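Local coordinates for uncharacterized protein DUF849 (Burkholderia xenovorans LB400, PDB 3E02) that binds zinc and, as a member of the beta-keto acid cleavage enzyme family, probably cleaves 3-keto-5-aminohexanoate, at residues 49-57 with 66-74; 77-85 with 294-302. All blocks are in the same frame, centred on the assembly; numbering follows the deposited sequence.

Overall arrangement
Both contacts belong to one TIM barrel and meet on its neighbouring parallel strands 48-54 and 82-85, their centres about 17 Å apart. Contact 1 (49-57 with 66-74) packs the first of these strands against helices 65-68 and 72-78; the chain then runs out of helix 72-78 into contact 2 (77-85 with 294-302). The strands are probably joined by hydrogen bonds from L51 N to N84 O and from N84 N to L49 O, both 2.8 Å. Contact 1 supplies two of the zinc ligands, H50 and H52. Contact 2 lies at the N-terminal end of strand 82-85, away from the metal: the side chain of I82 is about 14 Å from the zinc ion.

Contact 1 of 2, residues 49-57 with 66-74; sequences LHLHARDPL and DLFMRFLPQ. With ZN (zinc ion), chain B; EDO (1,2-ethanediol), chain I.
L67 packs on A53, R54 and P56 where strand 48-54 of the TIM barrel, with the loop that follows, lies against helix 65-68 and the turn leading into helix 72-78. From the backbone outward, L67 first rests its CB against A53 CB at 3.9 Å. A chi1 of -74° puts CG anti to the carbonyl carbon and swings the fork toward the loop, where CD1 goes to the backbone of R54, 3.6 Å from its O, and CD2 meets P56 CG at 3.7 Å, the leucine and the proline ring reaching toward each other. A53 CB is shared by three residues: besides L67 it sits over one face of the F68 ring, a CH-pi contact 4.0 Å from the centroid, and it also touches the edge of the F71 ring. The far edge of F68 takes L51 O near the ring plane. Further along, L51 CD1 slides past F71 and reaches L72 CD2 at 3.6 Å. R54 turns away from this apolar layer and bonds T15 OG1 through NE. H50 and H52 also leave it, each placing NE2 2.2 Å from the zinc ion, which E259 and three waters complete.

Contact 2 of 2, residues 77-85 with 294-302; sequences ERTDAILNI and PDEARAMLK
Just before D80 meets P294 and R298, the chain leaves helix 72-78 at T79, whose OG1 accepts a hydrogen bond from A81 N at 3.1 Å: an ST turn, in one of two modelled conformers of T79. D80, also modelled twice, has in the conformer described here its CG between backbone N and carbonyl carbon (chi1 64°), which sets the carboxylate crosswise beside the CB-CG side of the proline, OD1 3.5 Å from P294 CG. OD2 accepts a hydrogen bond from a water that in turn accepts one from D295 N, in the first turn of helix 294-301. The D295 carboxylate is close by, and R298 NH1, which forms a salt bridge with D295 OD1 through a weak, bent hydrogen bond, probably offsets some of the negative charge. The backbone oxygen of D80 is gripped end-on by the guanidinium: NH1 and NH2 both bond it at 2.9 Å, with the oxygen almost in the guanidinium plane. NH1 comes nearly along the carbonyl bond, whereas NH2 stands 43° out of the carbonyl plane. NE makes a salt bridge to E108, so the group is held from a second direction as well. A81 follows, its CA beside P294 CG and its methyl turned away, onto A42 of helix 31-44. Here the barrel strand 82-85 begins, and helix 294-301 passes close to its N-terminal end, the two axes 10.0 Å apart and inclined at 56°. I82, the first strand residue, slides past R298 in the opposite direction: CG1 lies 3.9 Å above the centre of one guanidinium face, while CD1 continues along the arginine's CG to A297 CB at 3.8 Å, with L301 CD1 a little farther on.

Contact 1 of 2, residues 49-57 with 66-74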
loop_
_atom_site.group_PDB
_atom_site.type_symbol
_atom_site.label_atom_id
_atom_site.label_comp_id
_atom_site.label_asym_id
_atom_site.label_seq_id
_atom_site.Cartn_x
_atom_site.Cartn_y
_atom_site.Cartn_z
ATOM N N LEU A 49 32.411 1.482 2.377
ATOM C CA LEU A 49 32.561 2.217 3.629
ATOM C C LEU A 49 32.121 3.643 3.389
ATOM O O LEU A 49 32.664 4.293 2.490
ATOM C CB LEU A 49 34.021 2.198 4.082
ATOM C CG LEU A 49 34.620 0.822 4.341
ATOM C CD1 LEU A 49 36.102 0.955 4.646
ATOM C CD2 LEU A 49 33.871 0.111 5.478
ATOM N N HIS A 50 31.112 4.099 4.145
ATOM C CA HIS A 50 30.597 5.470 4.078
ATOM C C HIS A 50 31.328 6.234 5.194
ATOM O O HIS A 50 31.235 5.881 6.373
ATOM C CB HIS A 50 29.080 5.492 4.203
ATOM C CG HIS A 50 28.513 6.855 4.368
ATOM N ND1 HIS A 50 28.361 7.741 3.326
ATOM C CD2 HIS A 50 28.088 7.497 5.475
ATOM C CE1 HIS A 50 27.850 8.868 3.787
ATOM N NE2 HIS A 50 27.660 8.740 5.086
ATOM N N LEU A 51 32.029 7.295 4.810
ATOM C CA LEU A 51 32.967 7.980 5.693
ATOM C C LEU A 51 32.737 9.461 5.959
ATOM O O LEU A 51 32.492 10.221 5.029
ATOM C CB LEU A 51 34.359 7.830 5.075
ATOM C CG LEU A 51 34.864 6.395 4.855
ATOM C CD1 LEU A 51 36.129 6.406 3.979
ATOM C CD2 LEU A 51 35.106 5.684 6.175
ATOM N N HIS A 52 32.834 9.818 7.250
ATOM C CA HIS A 52 32.880 11.185 7.767
ATOM C C HIS A 52 34.172 11.297 8.573
ATOM O O HIS A 52 34.745 10.281 9.007
ATOM C CB HIS A 52 31.752 11.473 8.762
ATOM C CG HIS A 52 30.384 11.497 8.177
ATOM N ND1 HIS A 52 29.532 12.575 8.330
ATOM C CD2 HIS A 52 29.692 10.561 7.484
ATOM C CE1 HIS A 52 28.381 12.301 7.740
ATOM N NE2 HIS A 52 28.454 11.088 7.224
ATOM N N ALA A 53 34.604 12.539 8.805
ATOM C CA ALA A 53 35.766 12.852 9.635
ATOM C C ALA A 53 35.272 13.570 10.879
ATOM O O ALA A 53 34.197 14.198 10.873
ATOM C CB ALA A 53 36.769 13.756 8.877
ATOM N N ARG A 54 36.094 13.501 11.922
ATOM C CA ARG A 54 35.845 14.162 13.186
ATOM C C ARG A 54 37.137 14.774 13.706
ATOM O O ARG A 54 38.232 14.260 13.435
ATOM C CB ARG A 54 35.334 13.156 14.223
ATOM C CG ARG A 54 33.952 12.615 13.958
ATOM C CD ARG A 54 33.547 11.598 15.011
ATOM N NE ARG A 54 32.196 11.091 14.754
ATOM C CZ ARG A 54 31.065 11.658 15.166
ATOM N NH1 ARG A 54 31.054 12.802 15.821
ATOM N NH2 ARG A 54 29.903 11.082 14.873
ATOM N N ASP A 55 36.990 15.849 14.475
ATOM C CA ASP A 55 38.113 16.481 15.164
ATOM C C ASP A 55 38.733 15.371 16.031
ATOM O O ASP A 55 38.010 14.780 16.854
ATOM C CB ASP A 55 37.604 17.636 16.028
ATOM C CG ASP A 55 38.706 18.333 16.794
ATOM O OD1 ASP A 55 39.378 17.696 17.629
ATOM O OD2 ASP A 55 38.863 19.547 16.593
ATOM N N PRO A 56 40.036 15.059 15.828
ATOM C CA PRO A 56 40.677 13.960 16.590
ATOM C C PRO A 56 40.712 14.087 18.124
ATOM O O PRO A 56 40.810 13.070 18.799
ATOM C CB PRO A 56 42.113 13.935 16.040
ATOM C CG PRO A 56 42.063 14.668 14.770
ATOM C CD PRO A 56 40.999 15.682 14.893
ATOM N N LEU A 57 40.617 15.307 18.650
ATOM C CA LEU A 57 40.670 15.547 20.095
ATOM C C LEU A 57 39.317 15.501 20.784
ATOM O O LEU A 57 39.222 14.977 21.881
ATOM C CB LEU A 57 41.343 16.879 20.384
ATOM C CG LEU A 57 42.820 16.966 19.971
ATOM C CD1 LEU A 57 43.338 18.338 20.290
ATOM C CD2 LEU A 57 43.688 15.915 20.650
ATOM N N ASP A 66 42.075 17.543 4.878
ATOM C CA ASP A 66 43.315 17.056 5.506
ATOM C C ASP A 66 43.080 15.888 6.470
ATOM O O ASP A 66 43.932 14.997 6.551
ATOM C CB ASP A 66 44.065 18.184 6.243
ATOM C CG ASP A 66 44.582 19.286 5.304
ATOM O OD1 ASP A 66 44.620 19.095 4.061
ATOM O OD2 ASP A 66 44.964 20.356 5.830
ATOM N N LEU A 67 41.956 15.904 7.200
ATOM C CA LEU A 67 41.580 14.793 8.092
ATOM C C LEU A 67 41.225 13.558 7.273
ATOM O O LEU A 67 41.622 12.452 7.639
ATOM C CB LEU A 67 40.411 15.155 9.030
ATOM C CG LEU A 67 40.745 16.091 10.184
ATOM C CD1 LEU A 67 39.472 16.484 10.918
ATOM C CD2 LEU A 67 41.762 15.427 11.130
ATOM N N PHE A 68 40.479 13.749 6.178
ATOM C CA PHE A 68 40.177 12.651 5.244
ATOM C C PHE A 68 41.451 12.017 4.674
ATOM O O PHE A 68 41.548 10.792 4.600
ATOM C CB PHE A 68 39.242 13.096 4.118
ATOM C CG PHE A 68 37.808 13.182 4.526
ATOM C CD1 PHE A 68 37.300 14.331 5.112
ATOM C CD2 PHE A 68 36.951 12.100 4.319
ATOM C CE1 PHE A 68 35.947 14.414 5.491
ATOM C CE2 PHE A 68 35.610 12.165 4.687
ATOM C CZ PHE A 68 35.104 13.325 5.277
HETATM N N MSE A 69 42.449 12.841 4.338
HETATM C CA MSE A 69 43.744 12.328 3.843
HETATM C C MSE A 69 44.571 11.573 4.885
HETATM O O MSE A 69 45.565 10.941 4.515
HETATM C CB MSE A 69 44.559 13.429 3.156
HETATM C CG MSE A 69 43.876 13.953 1.906
HETATM SE SE MSE A 69 43.412 12.525 0.626
HETATM C CE MSE A 69 42.025 13.458 -0.270
ATOM N N ARG A 70 44.170 11.637 6.162
ATOM C CA ARG A 70 44.790 10.844 7.234
ATOM C C ARG A 70 44.145 9.454 7.401
ATOM O O ARG A 70 44.646 8.647 8.191
ATOM C CB ARG A 70 44.823 11.625 8.543
ATOM C CG ARG A 70 45.803 12.798 8.492
ATOM C CD ARG A 70 45.573 13.840 9.579
ATOM N NE ARG A 70 45.631 13.290 10.932
ATOM C CZ ARG A 70 45.431 13.987 12.051
ATOM N NH1 ARG A 70 45.148 15.295 12.016
ATOM N NH2 ARG A 70 45.497 13.355 13.225
ATOM N N PHE A 71 43.040 9.179 6.692
ATOM C CA PHE A 71 42.460 7.822 6.651
ATOM C C PHE A 71 42.184 7.218 5.261
ATOM O O PHE A 71 42.215 5.988 5.137
ATOM C CB PHE A 71 41.255 7.653 7.593
ATOM C CG PHE A 71 40.102 8.602 7.363
ATOM C CD1 PHE A 71 39.153 8.352 6.367
ATOM C CD2 PHE A 71 39.886 9.682 8.226
ATOM C CE1 PHE A 71 38.037 9.201 6.197
ATOM C CE2 PHE A 71 38.769 10.534 8.072
ATOM C CZ PHE A 71 37.847 10.295 7.057
ATOM N N LEU A 72 41.931 8.038 4.234
ATOM C CA LEU A 72 41.647 7.504 2.880
ATOM C C LEU A 72 42.787 6.669 2.262
ATOM O O LEU A 72 42.545 5.504 1.895
ATOM C CB LEU A 72 41.134 8.599 1.920
ATOM C CG LEU A 72 39.759 9.200 2.227
ATOM C CD1 LEU A 72 39.450 10.361 1.284
ATOM C CD2 LEU A 72 38.646 8.157 2.178
ATOM N N PRO A 73 44.029 7.225 2.168
ATOM C CA PRO A 73 45.140 6.405 1.646
ATOM C C PRO A 73 45.367 5.116 2.451
ATOM O O PRO A 73 45.621 4.062 1.868
ATOM C CB PRO A 73 46.370 7.324 1.769
ATOM C CG PRO A 73 45.874 8.656 2.033
ATOM C CD PRO A 73 44.476 8.586 2.520
ATOM N N GLN A 74 45.207 5.204 3.772
ATOM C CA GLN A 74 45.424 4.075 4.679
ATOM C C GLN A 74 44.377 2.993 4.441
ATOM O O GLN A 74 44.712 1.811 4.400
ATOM C CB GLN A 74 45.398 4.518 6.149
ATOM C CG GLN A 74 46.519 5.484 6.592
ATOM C CD GLN A 74 46.376 6.920 6.100
ATOM O OE1 GLN A 74 45.368 7.294 5.505
ATOM N NE2 GLN A 74 47.402 7.726 6.326
HETATM ZN ZN ZN B . 26.652 10.041 6.493
HETATM C C1 EDO I . 40.026 11.537 21.512
HETATM O O1 EDO I . 40.211 10.805 20.296
HETATM C C2 EDO I . 38.552 11.515 21.879
HETATM O O2 EDO I . 38.144 10.148 22.043
HETATM O O HOH W 1 26.098 11.679 4.645
HETATM O O HOH W 2 24.460 9.583 5.573
HETATM O O HOH W 3 25.280 11.652 7.136
#

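Contact 2 of 2, residues 77-85 with 294-302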
loop_
_atom_site.group_PDB
_atom_site.type_symbol
_atom_site.label_atom_id
_atom_site.label_comp_id
_atom_site.label_asym_id
_atom_site.label_seq_id
_atom_site.Cartn_x
_atom_site.Cartn_y
_atom_site.Cartn_z
ATOM N N GLU A 77 45.037 1.239 1.044
ATOM C CA GLU A 77 46.149 0.298 1.152
ATOM C C GLU A 77 45.817 -1.001 1.898
ATOM O O GLU A 77 46.356 -2.041 1.527
ATOM C CB GLU A 77 47.331 0.976 1.868
ATOM C CG GLU A 77 48.604 0.140 1.945
ATOM N N ARG A 78 44.907 -0.930 2.884
ATOM C CA ARG A 78 44.563 -2.080 3.734
ATOM C C ARG A 78 43.288 -2.830 3.357
ATOM O O ARG A 78 43.067 -3.938 3.846
ATOM C CB ARG A 78 44.504 -1.648 5.191
ATOM C CG ARG A 78 45.849 -1.175 5.738
ATOM C CD ARG A 78 45.760 -1.015 7.234
ATOM N NE ARG A 78 45.621 -2.323 7.883
ATOM C CZ ARG A 78 45.027 -2.576 9.055
ATOM N NH1 ARG A 78 44.437 -1.623 9.784
ATOM N NH2 ARG A 78 44.991 -3.833 9.492
ATOM N N THR A 79 42.439 -2.232 2.508
ATOM C CA THR A 79 41.230 -2.912 2.027
ATOM C C THR A 79 40.897 -2.475 0.601
ATOM O O THR A 79 41.391 -1.446 0.129
ATOM C CB THR A 79 40.020 -2.721 2.996
ATOM O OG1 THR A 79 38.846 -3.318 2.437
ATOM C CG2 THR A 79 39.742 -1.251 3.285
ATOM N N ASP A 80 40.085 -3.295 -0.076
ATOM C CA ASP A 80 39.636 -2.955 -1.434
ATOM C C ASP A 80 38.192 -2.466 -1.399
ATOM O O ASP A 80 37.577 -2.307 -2.425
ATOM C CB ASP A 80 39.873 -4.086 -2.455
ATOM C CG ASP A 80 39.079 -5.344 -2.173
ATOM O OD1 ASP A 80 38.713 -5.578 -1.011
ATOM O OD2 ASP A 80 38.860 -6.128 -3.128
ATOM N N ALA A 81 37.656 -2.176 -0.207
ATOM C CA ALA A 81 36.295 -1.647 -0.088
ATOM C C ALA A 81 36.170 -0.321 -0.840
ATOM O O ALA A 81 37.144 0.436 -0.946
ATOM C CB ALA A 81 35.894 -1.453 1.396
ATOM N N ILE A 82 34.994 -0.079 -1.410
ATOM C CA ILE A 82 34.706 1.192 -2.085
ATOM C C ILE A 82 34.605 2.262 -0.990
ATOM O O ILE A 82 33.897 2.064 -0.011
ATOM C CB ILE A 82 33.358 1.175 -2.836
ATOM C CG1 ILE A 82 33.342 0.107 -3.934
ATOM C CG2 ILE A 82 33.078 2.553 -3.434
ATOM C CD1 ILE A 82 31.985 -0.081 -4.598
ATOM N N LEU A 83 35.317 3.371 -1.155
ATOM C CA LEU A 83 35.300 4.450 -0.166
ATOM C C LEU A 83 34.309 5.505 -0.636
ATOM O O LEU A 83 34.508 6.125 -1.662
ATOM C CB LEU A 83 36.702 4.995 0.087
ATOM C CG LEU A 83 37.736 3.907 0.421
ATOM C CD1 LEU A 83 39.098 4.524 0.781
ATOM C CD2 LEU A 83 37.260 2.956 1.530
ATOM N N ASN A 84 33.234 5.652 0.140
ATOM C CA ASN A 84 32.113 6.551 -0.106
ATOM C C ASN A 84 32.304 7.750 0.844
ATOM O O ASN A 84 32.331 7.568 2.080
ATOM C CB ASN A 84 30.824 5.725 0.113
ATOM C CG ASN A 84 29.542 6.527 0.171
ATOM O OD1 ASN A 84 29.521 7.746 0.261
ATOM N ND2 ASN A 84 28.435 5.795 0.146
ATOM N N ILE A 85 32.437 8.947 0.253
ATOM C CA ILE A 85 32.657 10.196 0.993
ATOM C C ILE A 85 31.354 10.982 1.170
ATOM O O ILE A 85 30.592 11.203 0.202
ATOM C CB ILE A 85 33.702 11.123 0.288
ATOM C CG1 ILE A 85 35.003 10.366 -0.037
ATOM C CG2 ILE A 85 34.004 12.367 1.146
ATOM C CD1 ILE A 85 35.686 9.709 1.162
ATOM N N PRO A 294 33.714 -6.172 -2.821
ATOM C CA PRO A 294 33.913 -4.807 -3.323
ATOM C C PRO A 294 33.860 -4.651 -4.842
ATOM O O PRO A 294 33.164 -3.763 -5.335
ATOM C CB PRO A 294 35.286 -4.456 -2.772
ATOM C CG PRO A 294 35.286 -5.132 -1.463
ATOM C CD PRO A 294 34.687 -6.479 -1.762
ATOM N N ASP A 295 34.537 -5.538 -5.567
ATOM C CA ASP A 295 34.541 -5.497 -7.036
ATOM C C ASP A 295 33.188 -5.841 -7.667
ATOM O O ASP A 295 32.834 -5.270 -8.699
ATOM C CB ASP A 295 35.674 -6.354 -7.613
ATOM C CG ASP A 295 37.071 -5.749 -7.366
ATOM O OD1 ASP A 295 37.210 -4.547 -7.056
ATOM O OD2 ASP A 295 38.060 -6.491 -7.520
ATOM N N GLU A 296 32.430 -6.751 -7.056
ATOM C CA GLU A 296 31.046 -7.011 -7.500
ATOM C C GLU A 296 30.199 -5.751 -7.313
ATOM O O GLU A 296 29.391 -5.420 -8.182
ATOM C CB GLU A 296 30.431 -8.202 -6.762
ATOM C CG GLU A 296 31.042 -9.512 -7.230
ATOM C CD GLU A 296 30.675 -10.720 -6.387
ATOM O OE1 GLU A 296 30.402 -10.580 -5.180
ATOM O OE2 GLU A 296 30.716 -11.837 -6.943
ATOM N N ALA A 297 30.411 -5.046 -6.191
ATOM C CA ALA A 297 29.729 -3.779 -5.909
ATOM C C ALA A 297 30.090 -2.698 -6.933
ATOM O O ALA A 297 29.206 -1.982 -7.403
ATOM C CB ALA A 297 30.016 -3.307 -4.477
ATOM N N ARG A 298 31.377 -2.600 -7.289
ATOM C CA ARG A 298 31.856 -1.652 -8.322
ATOM C C ARG A 298 31.178 -1.896 -9.676
ATOM O O ARG A 298 30.812 -0.946 -10.359
ATOM C CB ARG A 298 33.385 -1.731 -8.494
ATOM C CG ARG A 298 34.183 -1.179 -7.332
ATOM C CD ARG A 298 35.676 -1.141 -7.633
ATOM N NE ARG A 298 36.383 -0.449 -6.550
ATOM C CZ ARG A 298 36.799 -0.997 -5.408
ATOM N NH1 ARG A 298 36.660 -2.297 -5.166
ATOM N NH2 ARG A 298 37.391 -0.219 -4.498
ATOM N N ALA A 299 31.021 -3.167 -10.043
ATOM C CA ALA A 299 30.350 -3.560 -11.285
ATOM C C ALA A 299 28.861 -3.230 -11.223
ATOM O O ALA A 299 28.291 -2.812 -12.223
ATOM C CB ALA A 299 30.568 -5.053 -11.581
HETATM N N MSE A 300 28.236 -3.412 -10.057
HETATM C CA MSE A 300 26.819 -3.071 -9.875
HETATM C C MSE A 300 26.601 -1.559 -9.996
HETATM O O MSE A 300 25.751 -1.120 -10.756
HETATM C CB MSE A 300 26.283 -3.570 -8.519
HETATM C CG MSE A 300 26.127 -5.082 -8.447
HETATM SE SE MSE A 300 25.924 -5.716 -6.627
HETATM C CE MSE A 300 24.209 -4.998 -6.184
ATOM N N LEU A 301 27.392 -0.782 -9.265
ATOM C CA LEU A 301 27.276 0.684 -9.268
ATOM C C LEU A 301 27.923 1.385 -10.471
ATOM O O LEU A 301 27.677 2.584 -10.675
ATOM C CB LEU A 301 27.838 1.260 -7.970
ATOM C CG LEU A 301 27.194 0.738 -6.683
ATOM C CD1 LEU A 301 27.821 1.390 -5.462
ATOM C CD2 LEU A 301 25.725 0.974 -6.696
ATOM N N LYS A 302 28.733 0.649 -11.239
ATOM C CA LYS A 302 29.450 1.154 -12.418
ATOM C C LYS A 302 30.386 2.296 -12.016
ATOM O O LYS A 302 30.361 3.375 -12.588
ATOM C CB LYS A 302 28.480 1.570 -13.539
ATOM C CG LYS A 302 27.536 0.492 -14.048
ATOM C CD LYS A 302 28.265 -0.598 -14.804
ATOM C CE LYS A 302 27.291 -1.624 -15.389
ATOM N NZ LYS A 302 26.351 -1.003 -16.386
HETATM O O HOH W 4 36.651 -7.296 -4.450
#